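Local atomic coordinates of phosphomethylpyrimidine kinase (Pyrococcus furiosus, PDB entry 2PB9), a protein that probably makes thiamine phosphate through its ThiN domain, the part present here, and phosphorylates hydroxymethylpyrimidine and its phosphate through its ThiD kinase domain. Residues 25-29 against 98-104; 84-89 against 143-148. All coordinates share one frame; numbering follows the deposited sequence.

Interaction 1. Residues 25-29 against 98-104; sequences VRLIP and IRYSREI
Arg99 ties two connecting segments together by hydrogen bonds to the carbonyls of Arg26 and Leu27, with an apolar patch alongside. Residues 25-29 belong to the loop between helix 5-21 and strand 35-38. Residues 98-104 run from the end of strand 94-98 into helix 102-114. The main-chain link is Arg99 N to Leu27 O, 2.6 Å and nearly straight at 169°. The Arg99 side chain then grips Arg26 O side-on with two nitrogens, NE at 2.6 Å and NH2 at 2.7 Å. The oxygen lies near the guanidinium plane. With chi1 at -163° the Arg99 chain leaves on the side away from its own N, and a bend at chi3 turns the guanidinium edge onto this carbonyl. The carbonyls of Arg26 and Leu27 both lie within a type I beta turn from Val25 to Ile28, closed by Ile28 N to Val25 O. Lys59 also binds Val25 O and Ile28 O. On the other segment Ser101 is the N-cap of helix 102-114; its OG accepts a weak bond from Ile104 N. Leu27 CD2 packs on Ile104 CD1 at 3.6 Å, and Ile104 CD1 also lies over one face of the Arg99 guanidinium, toward its rim. Pro29 CD rests against Arg99 N. Arg26 reaches along Ile104, its NH2 near CG1. Glu103 OE2 is 4.1 Å from Arg26 NH2, well out of the guanidinium plane, so only a loose charge attraction is likely.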
loop_
_atom_site.group_PDB
_atom_site.type_symbol
_atom_site.label_atom_id
_atom_site.label_comp_id
_atom_site.label_asym_id
_atom_site.label_seq_id
_atom_site.Cartn_x
_atom_site.Cartn_y
_atom_site.Cartn_z
ATOM N N VAL A 25 -11.683 -23.838 -10.684
ATOM C CA VAL A 25 -12.270 -22.742 -9.933
ATOM C C VAL A 25 -11.279 -22.057 -8.988
ATOM O O VAL A 25 -11.229 -20.827 -8.925
ATOM C CB VAL A 25 -13.491 -23.225 -9.123
ATOM C CG1 VAL A 25 -14.323 -22.033 -8.667
ATOM C CG2 VAL A 25 -14.324 -24.173 -9.970
ATOM N N ARG A 26 -10.485 -22.837 -8.262
ATOM C CA ARG A 26 -9.539 -22.242 -7.325
ATOM C C ARG A 26 -8.519 -21.338 -7.995
ATOM O O ARG A 26 -7.928 -20.483 -7.333
ATOM C CB ARG A 26 -8.797 -23.323 -6.534
ATOM C CG ARG A 26 -7.830 -24.159 -7.354
ATOM C CD ARG A 26 -7.208 -25.274 -6.505
ATOM N NE ARG A 26 -6.077 -24.824 -5.690
ATOM C CZ ARG A 26 -4.802 -25.072 -5.982
ATOM N NH1 ARG A 26 -4.492 -25.768 -7.073
ATOM N NH2 ARG A 26 -3.835 -24.628 -5.184
ATOM N N LEU A 27 -8.324 -21.520 -9.302
ATOM C CA LEU A 27 -7.344 -20.735 -10.051
ATOM C C LEU A 27 -7.858 -19.434 -10.673
ATOM O O LEU A 27 -7.076 -18.648 -11.198
ATOM C CB LEU A 27 -6.719 -21.599 -11.154
ATOM C CG LEU A 27 -5.953 -22.863 -10.744
ATOM C CD1 LEU A 27 -5.309 -23.511 -11.968
ATOM C CD2 LEU A 27 -4.884 -22.505 -9.718
ATOM N N ILE A 28 -9.161 -19.202 -10.613
ATOM C CA ILE A 28 -9.750 -18.008 -11.202
ATOM C C ILE A 28 -9.751 -16.803 -10.266
ATOM O O ILE A 28 -10.293 -16.873 -9.167
ATOM C CB ILE A 28 -11.221 -18.287 -11.627
ATOM C CG1 ILE A 28 -11.268 -19.425 -12.646
ATOM C CG2 ILE A 28 -11.856 -17.026 -12.209
ATOM C CD1 ILE A 28 -10.771 -19.057 -14.000
ATOM N N PRO A 29 -9.140 -15.680 -10.685
ATOM C CA PRO A 29 -9.129 -14.491 -9.824
ATOM C C PRO A 29 -10.501 -13.801 -9.846
ATOM O O PRO A 29 -11.435 -14.283 -10.498
ATOM C CB PRO A 29 -8.036 -13.622 -10.442
ATOM C CG PRO A 29 -8.104 -13.972 -11.896
ATOM C CD PRO A 29 -8.281 -15.477 -11.870
ATOM N N ILE A 98 -3.984 -16.426 -13.974
ATOM C CA ILE A 98 -4.726 -17.112 -12.942
ATOM C C ILE A 98 -4.488 -16.457 -11.599
ATOM O O ILE A 98 -3.549 -15.681 -11.425
ATOM C CB ILE A 98 -4.332 -18.587 -12.861
ATOM C CG1 ILE A 98 -2.824 -18.717 -12.658
ATOM C CG2 ILE A 98 -4.749 -19.297 -14.137
ATOM C CD1 ILE A 98 -2.358 -20.164 -12.473
ATOM N N ARG A 99 -5.367 -16.781 -10.659
ATOM C CA ARG A 99 -5.325 -16.266 -9.300
ATOM C C ARG A 99 -3.986 -16.512 -8.597
ATOM O O ARG A 99 -3.318 -17.518 -8.849
ATOM C CB ARG A 99 -6.450 -16.920 -8.490
ATOM C CG ARG A 99 -6.796 -16.214 -7.205
ATOM C CD ARG A 99 -8.064 -16.780 -6.639
ATOM N NE ARG A 99 -7.888 -18.164 -6.211
ATOM C CZ ARG A 99 -7.320 -18.530 -5.063
ATOM N NH1 ARG A 99 -6.872 -17.612 -4.212
ATOM N NH2 ARG A 99 -7.194 -19.816 -4.770
ATOM N N TYR A 100 -3.601 -15.587 -7.719
ATOM C CA TYR A 100 -2.369 -15.726 -6.950
ATOM C C TYR A 100 -2.710 -15.998 -5.483
ATOM O O TYR A 100 -3.717 -15.517 -4.965
ATOM C CB TYR A 100 -1.510 -14.449 -7.020
ATOM C CG TYR A 100 -0.313 -14.464 -6.069
ATOM C CD1 TYR A 100 0.932 -14.957 -6.478
ATOM C CD2 TYR A 100 -0.454 -14.070 -4.730
ATOM C CE1 TYR A 100 2.002 -15.071 -5.578
ATOM C CE2 TYR A 100 0.602 -14.182 -3.824
ATOM C CZ TYR A 100 1.827 -14.687 -4.252
ATOM O OH TYR A 100 2.862 -14.849 -3.340
ATOM N N SER A 101 -1.860 -16.779 -4.826
ATOM C CA SER A 101 -2.008 -17.097 -3.405
ATOM C C SER A 101 -0.794 -17.932 -3.010
ATOM O O SER A 101 -0.165 -18.557 -3.870
ATOM C CB SER A 101 -3.310 -17.865 -3.125
ATOM O OG SER A 101 -3.193 -19.238 -3.442
ATOM N N ARG A 102 -0.454 -17.923 -1.723
ATOM C CA ARG A 102 0.694 -18.678 -1.230
ATOM C C ARG A 102 0.700 -20.108 -1.742
ATOM O O ARG A 102 1.687 -20.588 -2.287
ATOM C CB ARG A 102 0.708 -18.696 0.303
ATOM C CG ARG A 102 -0.628 -19.054 0.953
ATOM C CD ARG A 102 -0.435 -19.714 2.335
ATOM N NE ARG A 102 -1.708 -19.844 3.051
ATOM C CZ ARG A 102 -2.076 -19.075 4.082
ATOM N NH1 ARG A 102 -1.266 -18.114 4.547
ATOM N NH2 ARG A 102 -3.271 -19.254 4.640
ATOM N N GLU A 103 -0.425 -20.779 -1.577
ATOM C CA GLU A 103 -0.543 -22.159 -2.001
ATOM C C GLU A 103 -0.237 -22.365 -3.482
ATOM O O GLU A 103 0.623 -23.178 -3.837
ATOM C CB GLU A 103 -1.945 -22.666 -1.684
ATOM C CG GLU A 103 -2.049 -24.167 -1.569
ATOM C CD GLU A 103 -3.208 -24.589 -0.687
ATOM O OE1 GLU A 103 -3.229 -24.186 0.499
ATOM O OE2 GLU A 103 -4.099 -25.317 -1.178
ATOM N N ILE A 104 -0.926 -21.622 -4.343
ATOM C CA ILE A 104 -0.729 -21.770 -5.778
ATOM C C ILE A 104 0.705 -21.501 -6.194
ATOM O O ILE A 104 1.302 -22.281 -6.932
ATOM C CB ILE A 104 -1.686 -20.852 -6.565
ATOM C CG1 ILE A 104 -3.134 -21.227 -6.226
ATOM C CG2 ILE A 104 -1.433 -20.991 -8.066
ATOM C CD1 ILE A 104 -4.165 -20.375 -6.889
#

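Interaction 2. Residues 84-89 against 143-148; sequences TYMRFY and IETAIK
Ile147 and Phe88 lead a mainly apolar contact between the end of helix 77-86 with the turn after it and helix 138-149. The apolar contacts centre on Ile147, whose two outer methyls do different work. CG2 sits over one face of the Phe88 ring in a CH-pi contact, 4.1 Å from the centroid and 22° off the normal. CD1 reaches Phe88 CD2 at 3.5 Å, Tyr85 CD1 at 3.7 Å, and the edge of the Tyr89 ring at CE1, in its plane. CG1 of Ile147 is anti to the carbonyl carbon (chi1 -82°), and the chain then runs straight on to carry CD1 among the three rings. One turn back, Ile143 CG2 meets the edge of the Tyr85 ring and Thr84 CG2, which also lies 3.6 Å from Ile143 CB. Within 84-89, Tyr89 CD1 lies over one face of the Tyr85 ring, toward its rim. Glu144 uses its aliphatic part, with CG at the Phe88 ring edge, 3.7 Å from CE2. An alanine at Phe88 would remove the ring and is likely to leave a gap beside Ile147 CG2 and CD1 and Glu144 CG. Both helices are part of the ThiN domain, and Tyr85 extends toward its mixed sheet: OH bonds to Pro154 O, and the ring stacks with Phe172. The polar contacts are fewer. Arg87 NH2 and Glu144 OE2 form a salt bridge of 3.2 Å; its hydrogen bond is weak, and the guanidinium and carboxylate planes stand 69° apart. Thr84 OG1 bonds within its own helix, to Arg80 O.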
loop_
_atom_site.group_PDB
_atom_site.type_symbol
_atom_site.label_atom_id
_atom_site.label_comp_id
_atom_site.label_asym_id
_atom_site.label_seq_id
_atom_site.Cartn_x
_atom_site.Cartn_y
_atom_site.Cartn_z
ATOM N N THR A 84 4.315 -7.995 -25.352
ATOM C CA THR A 84 5.606 -7.529 -24.846
ATOM C C THR A 84 6.572 -8.704 -24.665
ATOM O O THR A 84 7.775 -8.605 -24.940
ATOM C CB THR A 84 5.426 -6.800 -23.490
ATOM O OG1 THR A 84 4.789 -5.539 -23.713
ATOM C CG2 THR A 84 6.766 -6.587 -22.785
ATOM N N TYR A 85 6.029 -9.820 -24.194
ATOM C CA TYR A 85 6.813 -11.022 -23.964
ATOM C C TYR A 85 7.416 -11.503 -25.287
ATOM O O TYR A 85 8.559 -11.945 -25.330
ATOM C CB TYR A 85 5.906 -12.092 -23.362
ATOM C CG TYR A 85 6.602 -13.343 -22.900
ATOM C CD1 TYR A 85 6.919 -13.533 -21.550
ATOM C CD2 TYR A 85 6.873 -14.378 -23.797
ATOM C CE1 TYR A 85 7.480 -14.730 -21.103
ATOM C CE2 TYR A 85 7.428 -15.580 -23.368
ATOM C CZ TYR A 85 7.728 -15.752 -22.019
ATOM O OH TYR A 85 8.258 -16.953 -21.602
HETATM N N MSE A 86 6.640 -11.401 -26.367
HETATM C CA MSE A 86 7.099 -11.826 -27.690
HETATM C C MSE A 86 8.324 -11.042 -28.155
HETATM O O MSE A 86 9.127 -11.532 -28.951
HETATM C CB MSE A 86 5.963 -11.694 -28.711
HETATM C CG MSE A 86 4.902 -12.782 -28.562
HETATM SE SE MSE A 86 3.193 -12.419 -29.417
HETATM C CE MSE A 86 3.539 -13.171 -31.162
ATOM N N ARG A 87 8.461 -9.818 -27.662
ATOM C CA ARG A 87 9.600 -8.992 -28.020
ATOM C C ARG A 87 10.889 -9.689 -27.589
ATOM O O ARG A 87 11.981 -9.313 -28.014
ATOM C CB ARG A 87 9.494 -7.629 -27.336
ATOM C CG ARG A 87 8.986 -6.522 -28.243
ATOM C CD ARG A 87 8.547 -5.305 -27.444
ATOM N NE ARG A 87 9.577 -4.859 -26.512
ATOM C CZ ARG A 87 9.347 -4.041 -25.489
ATOM N NH1 ARG A 87 8.118 -3.577 -25.271
ATOM N NH2 ARG A 87 10.342 -3.703 -24.672
ATOM N N PHE A 88 10.747 -10.711 -26.750
ATOM C CA PHE A 88 11.888 -11.459 -26.247
ATOM C C PHE A 88 11.846 -12.908 -26.706
ATOM O O PHE A 88 12.880 -13.521 -26.950
ATOM C CB PHE A 88 11.901 -11.387 -24.725
ATOM C CG PHE A 88 12.038 -9.991 -24.201
ATOM C CD1 PHE A 88 13.285 -9.400 -24.076
ATOM C CD2 PHE A 88 10.911 -9.246 -23.885
ATOM C CE1 PHE A 88 13.408 -8.086 -23.643
ATOM C CE2 PHE A 88 11.028 -7.931 -23.453
ATOM C CZ PHE A 88 12.280 -7.352 -23.333
ATOM N N TYR A 89 10.642 -13.454 -26.817
ATOM C CA TYR A 89 10.461 -14.825 -27.261
ATOM C C TYR A 89 9.262 -14.817 -28.174
ATOM O O TYR A 89 8.155 -15.155 -27.760
ATOM C CB TYR A 89 10.209 -15.739 -26.076
ATOM C CG TYR A 89 11.224 -15.546 -24.987
ATOM C CD1 TYR A 89 11.006 -14.622 -23.960
ATOM C CD2 TYR A 89 12.419 -16.270 -24.990
ATOM C CE1 TYR A 89 11.954 -14.428 -22.960
ATOM C CE2 TYR A 89 13.369 -16.085 -23.998
ATOM C CZ TYR A 89 13.133 -15.166 -22.984
ATOM O OH TYR A 89 14.070 -15.006 -21.988
ATOM N N ILE A 143 6.782 -7.116 -17.472
ATOM C CA ILE A 143 7.235 -8.248 -18.277
ATOM C C ILE A 143 8.741 -8.211 -18.540
ATOM O O ILE A 143 9.424 -9.221 -18.414
ATOM C CB ILE A 143 6.473 -8.314 -19.636
ATOM C CG1 ILE A 143 4.962 -8.412 -19.390
ATOM C CG2 ILE A 143 6.937 -9.529 -20.450
ATOM C CD1 ILE A 143 4.525 -9.601 -18.559
ATOM N N GLU A 144 9.254 -7.041 -18.899
ATOM C CA GLU A 144 10.680 -6.891 -19.168
ATOM C C GLU A 144 11.494 -7.074 -17.897
ATOM O O GLU A 144 12.496 -7.781 -17.879
ATOM C CB GLU A 144 10.961 -5.508 -19.736
ATOM C CG GLU A 144 10.258 -5.216 -21.031
ATOM C CD GLU A 144 10.400 -3.768 -21.425
ATOM O OE1 GLU A 144 11.555 -3.281 -21.448
ATOM O OE2 GLU A 144 9.364 -3.122 -21.706
ATOM N N THR A 145 11.060 -6.411 -16.836
ATOM C CA THR A 145 11.739 -6.506 -15.558
ATOM C C THR A 145 11.875 -7.976 -15.211
ATOM O O THR A 145 12.969 -8.452 -14.927
ATOM C CB THR A 145 10.932 -5.771 -14.472
ATOM O OG1 THR A 145 10.996 -4.365 -14.716
ATOM C CG2 THR A 145 11.469 -6.068 -13.092
ATOM N N ALA A 146 10.755 -8.692 -15.263
ATOM C CA ALA A 146 10.717 -10.119 -14.955
ATOM C C ALA A 146 11.585 -10.965 -15.892
ATOM O O ALA A 146 12.272 -11.891 -15.455
ATOM C CB ALA A 146 9.293 -10.605 -15.009
ATOM N N ILE A 147 11.535 -10.640 -17.181
ATOM C CA ILE A 147 12.297 -11.353 -18.199
ATOM C C ILE A 147 13.800 -11.121 -18.059
ATOM O O ILE A 147 14.597 -12.048 -18.221
ATOM C CB ILE A 147 11.810 -10.946 -19.629
ATOM C CG1 ILE A 147 10.546 -11.751 -19.980
ATOM C CG2 ILE A 147 12.906 -11.171 -20.663
ATOM C CD1 ILE A 147 9.946 -11.453 -21.348
ATOM N N LYS A 148 14.184 -9.888 -17.755
ATOM C CA LYS A 148 15.590 -9.550 -17.594
ATOM C C LYS A 148 16.122 -9.989 -16.236
ATOM O O LYS A 148 17.328 -10.095 -16.044
ATOM C CB LYS A 148 15.792 -8.048 -17.776
ATOM C CG LYS A 148 15.510 -7.566 -19.186
ATOM C CD LYS A 148 15.750 -6.074 -19.305
ATOM C CE LYS A 148 15.575 -5.588 -20.732
ATOM N NZ LYS A 148 15.797 -4.119 -20.801
#

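In the fold
Interactions 1 and 2 lie on opposite sides of the chain's centre. Their centres are 23 Å apart, and their nearest atoms about 12 Å. They do not touch. Along the chain the segments alternate: 25-29, 84-89, 98-104, then 143-148. The second and third are close in sequence, joined through strand 94-98, which starts after 84-89 and ends at Ile98. Both contacts adjoin the same mixed sheet, and interaction 1 includes the end of its strand 94-98. Strand 168-173 gives Ile169 to the surroundings of interaction 1 and Phe172 to those of interaction 2. Parts from across the sequence are thus brought together around one sheet, consistent with a single compact ThiN domain.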